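Local coordinates for chitin elicitor receptor kinase 1 (Arabidopsis thaliana, PDB 4EBY), which perceives chitin oligomers through its LysM ectodomain and, by chitin-induced dimerization, acts as a plant immune receptor kinase, at residues I42-N46 and G188-N192; F65-Q70 and L126-C131; S137-L142 and F195-K199. All coordinates share one frame. Residues are numbered along the deposited sequence.

Contact 1 (I42-N46 and G188-N192)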
# COMPACT_ATOMS: atom_id res chain seq x y z
N ILE A 42 -8.73 9.04 3.80
CA ILE A 42 -7.54 9.15 2.98
C ILE A 42 -6.88 10.53 3.08
O ILE A 42 -5.66 10.63 3.27
CB ILE A 42 -7.86 8.83 1.51
CG1 ILE A 42 -8.25 7.36 1.40
CG2 ILE A 42 -6.64 9.10 0.63
CD1 ILE A 42 -8.85 7.01 0.02
N LEU A 43 -7.67 11.59 2.95
CA LEU A 43 -7.11 12.93 2.93
C LEU A 43 -6.33 13.28 4.20
O LEU A 43 -5.38 14.05 4.14
CB LEU A 43 -8.19 13.98 2.66
CG LEU A 43 -8.80 13.88 1.25
CD1 LEU A 43 -9.93 14.86 1.11
CD2 LEU A 43 -7.73 14.13 0.19
N ARG A 44 -6.74 12.72 5.33
CA ARG A 44 -6.03 13.02 6.59
C ARG A 44 -4.57 12.63 6.54
O ARG A 44 -3.76 13.22 7.25
CB ARG A 44 -6.66 12.26 7.75
CG ARG A 44 -7.86 12.91 8.30
CD ARG A 44 -8.38 12.06 9.43
NE ARG A 44 -9.69 12.53 9.81
CZ ARG A 44 -10.81 11.89 9.55
NH1 ARG A 44 -10.78 10.72 8.92
NH2 ARG A 44 -11.96 12.42 9.93
N TYR A 45 -4.24 11.63 5.73
CA TYR A 45 -2.86 11.18 5.60
C TYR A 45 -2.13 11.85 4.44
O TYR A 45 -0.98 11.51 4.16
CB TYR A 45 -2.81 9.65 5.46
CG TYR A 45 -3.21 8.94 6.73
CD1 TYR A 45 -2.27 8.73 7.77
CD2 TYR A 45 -4.51 8.53 6.93
CE1 TYR A 45 -2.66 8.10 8.94
CE2 TYR A 45 -4.90 7.90 8.09
CZ TYR A 45 -3.97 7.69 9.10
OH TYR A 45 -4.40 7.08 10.25
N ASN A 46 -2.79 12.79 3.77
CA ASN A 46 -2.22 13.44 2.58
C ASN A 46 -2.51 14.93 2.61
O ASN A 46 -3.24 15.45 1.79
CB ASN A 46 -2.82 12.84 1.31
CG ASN A 46 -2.48 11.38 1.13
OD1 ASN A 46 -1.43 11.04 0.60
ND2 ASN A 46 -3.37 10.51 1.61
N GLY A 188 5.48 5.21 8.91
CA GLY A 188 4.63 6.32 8.53
C GLY A 188 4.13 7.11 9.72
O GLY A 188 4.21 6.67 10.87
N ARG A 189 3.58 8.28 9.40
CA ARG A 189 3.12 9.24 10.41
C ARG A 189 1.60 9.22 10.53
O ARG A 189 0.89 8.84 9.60
CB ARG A 189 3.56 10.64 10.01
CG ARG A 189 5.07 10.81 9.94
CD ARG A 189 5.44 12.15 9.34
NE ARG A 189 6.87 12.29 9.09
CZ ARG A 189 7.74 12.76 9.98
NH1 ARG A 189 7.32 13.11 11.19
NH2 ARG A 189 9.03 12.87 9.67
N ASP A 190 1.10 9.64 11.68
CA ASP A 190 -0.34 9.80 11.86
C ASP A 190 -0.76 11.12 11.20
O ASP A 190 0.09 11.82 10.66
CB ASP A 190 -0.71 9.68 13.35
CG ASP A 190 -0.26 10.88 14.18
OD1 ASP A 190 0.12 11.93 13.61
OD2 ASP A 190 -0.30 10.77 15.43
N PRO A 191 -2.07 11.42 11.17
CA PRO A 191 -2.56 12.60 10.44
C PRO A 191 -1.94 13.92 10.92
O PRO A 191 -1.95 14.90 10.17
CB PRO A 191 -4.06 12.59 10.71
CG PRO A 191 -4.37 11.12 10.90
CD PRO A 191 -3.18 10.61 11.69
N ASN A 192 -1.40 13.93 12.13
CA ASN A 192 -0.76 15.13 12.69
C ASN A 192 0.76 15.17 12.51
O ASN A 192 1.42 16.10 12.98
CB ASN A 192 -1.06 15.22 14.18
CG ASN A 192 -2.52 15.39 14.46
OD1 ASN A 192 -3.20 16.17 13.79
ND2 ASN A 192 -3.03 14.63 15.42
O HOH W 1 -4.13 15.71 8.59

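Contact 2 (F65-Q70 and L126-C131). With NAG (2-acetamido-2-deoxy-beta-D-glucopyranose), chain D; NAG (2-acetamido-2-deoxy-beta-D-glucopyranose), chain E.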
# COMPACT_ATOMS: atom_id res chain seq x y z
N PHE A 65 -5.30 1.24 5.63
CA PHE A 65 -6.04 -0.02 5.49
C PHE A 65 -5.77 -0.95 6.69
O PHE A 65 -4.80 -0.74 7.43
CB PHE A 65 -5.72 -0.70 4.15
CG PHE A 65 -4.30 -1.23 4.03
CD1 PHE A 65 -4.06 -2.59 4.18
CD2 PHE A 65 -3.24 -0.40 3.70
CE1 PHE A 65 -2.77 -3.12 4.03
CE2 PHE A 65 -1.93 -0.91 3.56
CZ PHE A 65 -1.70 -2.27 3.71
N PRO A 66 -6.64 -1.95 6.91
CA PRO A 66 -6.42 -2.83 8.08
C PRO A 66 -5.24 -3.76 7.84
O PRO A 66 -5.01 -4.18 6.71
CB PRO A 66 -7.70 -3.68 8.14
CG PRO A 66 -8.72 -2.93 7.28
CD PRO A 66 -7.90 -2.25 6.22
N CYS A 67 -4.50 -4.08 8.89
CA CYS A 67 -3.32 -4.93 8.73
C CYS A 67 -3.54 -6.16 9.61
O CYS A 67 -3.51 -6.07 10.84
CB CYS A 67 -2.06 -4.14 9.13
SG CYS A 67 -0.46 -5.06 8.92
N GLU A 68 -3.81 -7.30 8.98
CA GLU A 68 -4.33 -8.47 9.69
C GLU A 68 -3.41 -9.67 9.53
O GLU A 68 -2.70 -9.77 8.53
CB GLU A 68 -5.72 -8.83 9.12
CG GLU A 68 -6.79 -7.80 9.50
CD GLU A 68 -7.71 -7.45 8.36
OE1 GLU A 68 -7.35 -7.68 7.19
OE2 GLU A 68 -8.80 -6.92 8.65
N CYS A 69 -3.44 -10.58 10.50
CA CYS A 69 -2.66 -11.81 10.38
C CYS A 69 -3.30 -12.72 9.34
O CYS A 69 -4.52 -12.91 9.34
CB CYS A 69 -2.55 -12.52 11.73
SG CYS A 69 -1.24 -13.78 11.72
N GLN A 70 -2.49 -13.24 8.43
CA GLN A 70 -2.97 -14.07 7.33
C GLN A 70 -2.52 -15.51 7.53
O GLN A 70 -1.52 -15.75 8.19
CB GLN A 70 -2.41 -13.58 6.00
CG GLN A 70 -2.79 -12.13 5.66
CD GLN A 70 -4.27 -11.97 5.37
OE1 GLN A 70 -4.91 -12.87 4.82
NE2 GLN A 70 -4.82 -10.81 5.72
N LEU A 126 -4.41 -9.39 -2.44
CA LEU A 126 -3.60 -9.32 -1.23
C LEU A 126 -2.56 -8.21 -1.29
O LEU A 126 -1.76 -8.13 -2.23
CB LEU A 126 -2.89 -10.67 -1.00
CG LEU A 126 -1.95 -10.69 0.19
CD1 LEU A 126 -2.73 -10.44 1.46
CD2 LEU A 126 -1.21 -12.05 0.24
N VAL A 127 -2.55 -7.36 -0.28
CA VAL A 127 -1.50 -6.37 -0.13
C VAL A 127 -0.90 -6.59 1.26
O VAL A 127 -1.63 -6.62 2.26
CB VAL A 127 -2.09 -4.95 -0.22
CG1 VAL A 127 -1.03 -3.91 0.09
CG2 VAL A 127 -2.68 -4.68 -1.64
N ASN A 128 0.42 -6.75 1.32
CA ASN A 128 1.06 -7.04 2.59
C ASN A 128 1.32 -5.78 3.40
O ASN A 128 1.24 -4.66 2.87
CB ASN A 128 2.35 -7.80 2.34
CG ASN A 128 2.10 -9.21 1.89
OD1 ASN A 128 1.02 -9.77 2.12
ND2 ASN A 128 3.13 -9.82 1.26
N CYS A 129 1.61 -5.96 4.68
CA CYS A 129 1.88 -4.80 5.54
C CYS A 129 2.82 -5.22 6.65
O CYS A 129 3.15 -6.40 6.77
CB CYS A 129 0.58 -4.26 6.14
SG CYS A 129 -0.51 -5.51 6.94
N SER A 130 3.23 -4.24 7.45
CA SER A 130 4.08 -4.49 8.62
C SER A 130 3.53 -3.71 9.80
O SER A 130 2.99 -2.62 9.63
CB SER A 130 5.49 -4.00 8.34
OG SER A 130 6.31 -4.23 9.50
N CYS A 131 3.71 -4.28 11.00
CA CYS A 131 3.43 -3.60 12.26
C CYS A 131 4.71 -3.19 12.98
O CYS A 131 4.64 -2.68 14.11
CB CYS A 131 2.56 -4.47 13.18
SG CYS A 131 0.94 -4.85 12.43
C1 NAG D . 3.02 -11.25 1.04
C2 NAG D . 3.45 -11.50 -0.41
C3 NAG D . 3.53 -12.98 -0.74
C4 NAG D . 4.25 -13.77 0.33
C5 NAG D . 3.79 -13.36 1.73
C6 NAG D . 4.58 -14.06 2.82
C7 NAG D . 2.59 -9.83 -1.98
C8 NAG D . 1.43 -9.47 -2.90
N2 NAG D . 2.45 -10.95 -1.31
O3 NAG D . 4.15 -13.19 -1.99
O4 NAG D . 3.98 -15.14 0.12
O5 NAG D . 3.91 -11.96 1.89
O6 NAG D . 5.96 -13.77 2.73
O7 NAG D . 3.58 -9.11 -1.86
C1 NAG E . -7.62 -13.62 2.70
C2 NAG E . -8.10 -14.29 4.00
C3 NAG E . -7.61 -15.73 4.00
C4 NAG E . -8.11 -16.43 2.75
C5 NAG E . -7.77 -15.65 1.49
C6 NAG E . -8.40 -16.32 0.27
C7 NAG E . -8.40 -13.28 6.21
C8 NAG E . -7.77 -12.46 7.31
N2 NAG E . -7.61 -13.62 5.19
O3 NAG E . -8.07 -16.39 5.17
O4 NAG E . -7.51 -17.70 2.62
O5 NAG E . -8.20 -14.31 1.61
O6 NAG E . -9.81 -16.27 0.32
O7 NAG E . -9.59 -13.59 6.28

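Contact 3 (S137-L142 and F195-K199)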
# COMPACT_ATOMS: atom_id res chain seq x y z
N SER A 137 13.37 -1.13 16.29
CA SER A 137 13.08 0.09 17.03
C SER A 137 11.74 -0.01 17.75
O SER A 137 10.78 -0.55 17.22
CB SER A 137 13.04 1.29 16.08
OG SER A 137 12.65 2.47 16.78
N LYS A 138 11.69 0.55 18.96
CA LYS A 138 10.41 0.71 19.65
C LYS A 138 9.65 1.95 19.18
O LYS A 138 8.51 2.18 19.58
CB LYS A 138 10.64 0.78 21.17
CG LYS A 138 11.17 -0.51 21.78
CD LYS A 138 11.86 -0.21 23.10
CE LYS A 138 11.06 0.80 23.92
NZ LYS A 138 11.89 1.40 25.00
N ASP A 139 10.28 2.77 18.33
CA ASP A 139 9.72 4.07 17.99
C ASP A 139 8.69 4.07 16.86
O ASP A 139 8.09 5.10 16.58
CB ASP A 139 10.84 5.04 17.61
CG ASP A 139 11.72 5.42 18.79
OD1 ASP A 139 11.29 5.24 19.95
OD2 ASP A 139 12.84 5.90 18.54
N PHE A 140 8.51 2.94 16.19
CA PHE A 140 7.65 2.91 15.00
C PHE A 140 6.69 1.74 15.00
O PHE A 140 7.11 0.59 15.12
CB PHE A 140 8.48 2.87 13.72
CG PHE A 140 9.53 3.95 13.64
CD1 PHE A 140 9.17 5.26 13.39
CD2 PHE A 140 10.87 3.64 13.80
CE1 PHE A 140 10.11 6.27 13.33
CE2 PHE A 140 11.83 4.64 13.73
CZ PHE A 140 11.45 5.96 13.49
N GLY A 141 5.40 2.04 14.85
CA GLY A 141 4.38 1.01 14.86
C GLY A 141 3.37 1.17 13.74
O GLY A 141 2.39 0.43 13.69
N LEU A 142 3.60 2.13 12.85
CA LEU A 142 2.73 2.35 11.69
C LEU A 142 3.62 2.38 10.47
O LEU A 142 4.61 3.12 10.44
CB LEU A 142 1.98 3.69 11.82
CG LEU A 142 1.19 4.10 10.58
CD1 LEU A 142 0.07 3.11 10.29
CD2 LEU A 142 0.58 5.49 10.77
N PHE A 195 5.04 9.99 14.57
CA PHE A 195 5.17 8.55 14.34
C PHE A 195 4.53 7.80 15.50
O PHE A 195 4.97 7.93 16.65
CB PHE A 195 6.65 8.14 14.28
CG PHE A 195 7.38 8.61 13.04
CD1 PHE A 195 7.20 7.98 11.82
CD2 PHE A 195 8.29 9.66 13.10
CE1 PHE A 195 7.86 8.40 10.68
CE2 PHE A 195 8.97 10.07 11.97
CZ PHE A 195 8.76 9.45 10.76
N PRO A 196 3.48 7.01 15.23
CA PRO A 196 2.99 6.11 16.27
C PRO A 196 4.08 5.13 16.66
O PRO A 196 4.78 4.63 15.78
CB PRO A 196 1.84 5.37 15.58
CG PRO A 196 1.38 6.29 14.49
CD PRO A 196 2.67 6.93 14.00
N PRO A 197 4.27 4.88 17.97
CA PRO A 197 5.33 3.97 18.41
C PRO A 197 4.93 2.51 18.25
O PRO A 197 3.77 2.21 17.95
CB PRO A 197 5.49 4.34 19.89
CG PRO A 197 4.13 4.79 20.30
CD PRO A 197 3.56 5.52 19.10
N PHE A 198 5.89 1.60 18.43
CA PHE A 198 5.62 0.18 18.37
C PHE A 198 4.71 -0.22 19.53
O PHE A 198 4.85 0.30 20.63
CB PHE A 198 6.93 -0.61 18.45
CG PHE A 198 6.75 -2.09 18.31
CD1 PHE A 198 6.47 -2.65 17.08
CD2 PHE A 198 6.84 -2.92 19.42
CE1 PHE A 198 6.30 -4.02 16.94
CE2 PHE A 198 6.67 -4.29 19.28
CZ PHE A 198 6.40 -4.84 18.04
N LYS A 199 3.79 -1.14 19.28
CA LYS A 199 2.98 -1.69 20.37
C LYS A 199 2.99 -3.22 20.34
O LYS A 199 2.61 -3.82 19.34
CB LYS A 199 1.54 -1.18 20.32
CG LYS A 199 1.41 0.30 20.64
CD LYS A 199 0.01 0.64 21.14
CE LYS A 199 -0.18 2.14 21.23
NZ LYS A 199 0.93 2.80 21.97
O HOH W 2 7.10 1.02 21.82
O HOH W 3 7.42 7.35 17.83
O HOH W 4 5.43 4.71 12.96

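Contact 1 (I42-N46 and G188-N192)
Residues 42-46 leave helix 40-43 through a type I beta turn from Leu43 to Asn46, closed by Asn46 N to Leu43 O (2.9 Å) and preceded by Tyr45 N to Ile42 O (3.0 Å). The facing residues 188-192 form an irregular loop after strand 183-187, and the two backbones come nearest at Tyr45 and Pro191, whose CA atoms lie 5.1 Å apart. Asn46 braces the turn by giving its ND2 to Ile42 O (2.8 Å), and Leu62 O takes a further hydrogen bond from the same amide. The strand-helix-helix-strand order of 8-13, 20-26, 40-43 and 60-70 is that of a LysM module, so this turn belongs to the first LysM unit, whereas 188-192 follows the last strand of the third. Across this boundary Pro191 packs on Tyr45 and Arg44: Pro191 CG sits over one face of the Tyr45 ring, 4.2 Å from the centroid, in a CH-pi contact, while Tyr45 CD1 at the ring edge lies 3.7 Å from Arg189 O. Beside it, Arg44 O receives a CA-H...O contact from Pro191 CA (3.5 Å), and water 1 donates to both Arg44 O (2.9 Å) and Pro191 O (2.8 Å). The proline is presented by an Asx turn in which Asp190 OD1 accepts from Asn192 N at 2.9 Å; Ala194 N is a second donor to that oxygen.

Contact 2 (F65-Q70 and L126-C131)
A buried disulfide joins the end of the first LysM unit to the end of the second: residues 65-70 belong to strand 60-70, which is broken by a bulge or short loop, and residues 126-131 continue from strand 122-128. The SG atoms of Cys67 and Cys129 are 2.0 Å apart with chi3 of 100°, close to the relaxed value, and their CA atoms, 6.1 Å apart, mark the closest backbone approach. The segments run at 98° to each other and are not paired as neighbouring strands; strand 74-82 lies between them in the sheet, its Gly76 and Leu75 bonding the backbones of Glu68 and Cys129. Each cysteine starts a Cys-X-Cys motif, the kind of linker that ties together the three LysM modules of plant LysM receptor kinases. The second cysteines reach the amino-terminal segment, Cys69 bonding to Cys1 and Cys131 to Cys5. Around the bridge, Cys67 SG packs 3.8 Å from Cys131 SG, and the tip of Phe65 fits against the opposite segment, its CZ lying 4.0 Å from Val127 CG1 and 3.9 Å from Cys129 CB. Cys129 SG makes an oblique sulfur-aromatic contact, 5.5 Å from the Phe65 ring centroid. Sugars border both segments. Asn128, in the glycosylation sequon Asn-Cys-Ser, carries an N-linked NAG (ND2 to C1 of the chain D sugar, 1.5 Å), whereas Gln70 OE1 accepts a hydrogen bond from N2 of the chain E NAG at 2.8 Å.

Contact 3 (S137-L142 and F195-K199)
The lead-in to the first strand of the third LysM unit meets the tail that follows its last strand, so the two ends of this module are held together. The CA-to-CB bond of Phe140 points away from the tail, but chi1 m swings its ring back to meet Phe195, whose own CA-to-CB bond points toward it. The pair is T-shaped: the edge of Phe140 points at the face of Phe195, centroids 5.0 Å apart, planes at 88°, with Phe140 CE1 3.6 Å from Phe195 CG. Ile167 and Tyr171 of helix 165-171 also touch Phe140. Leu142 turns toward the tail, its CB 3.8 Å from Pro196 CG, while the CA-to-CB bond of Phe198 points sideways and chi1 t sets the ring with its edge near Phe140 O. Gly141 is needed for the fit, since a CB there would fall 2.1 Å from Pro197 O. Ser137 in rotamer t shapes the approach as an ST turn, its OG accepting from Asp139 N at 2.8 Å. Two backbone hydrogen bonds lock the segments, Phe198 N to Lys138 O (2.9 Å) and Gly141 N to Pro196 O (2.8 Å), and water 3 donates to Asp139 O at 2.7 Å and Phe195 O at 2.8 Å.

Overall arrangement
The three contacts join parts of an ectodomain of three LysM units whose strands form one mixed six-stranded sheet. Contact 1 ties the first unit to the third, contact 2 the first to the second, and contact 3 the two ends of the third; packing and a disulfide thus unite the units in one compact body. Their centres lie 15 to 18 Å apart. Along the chain, contact 2 falls entirely between the segments of contact 1 and closes before contact 3 opens, while contacts 1 and 3 interleave. These two meet at Gly188 N and Leu142 O (2.7 Å), a probable hydrogen bond between the residue after strand 183-187 and the residue before strand 143-147. Phe198 CD1 packs 3.5 Å from Cys131 O of contact 2.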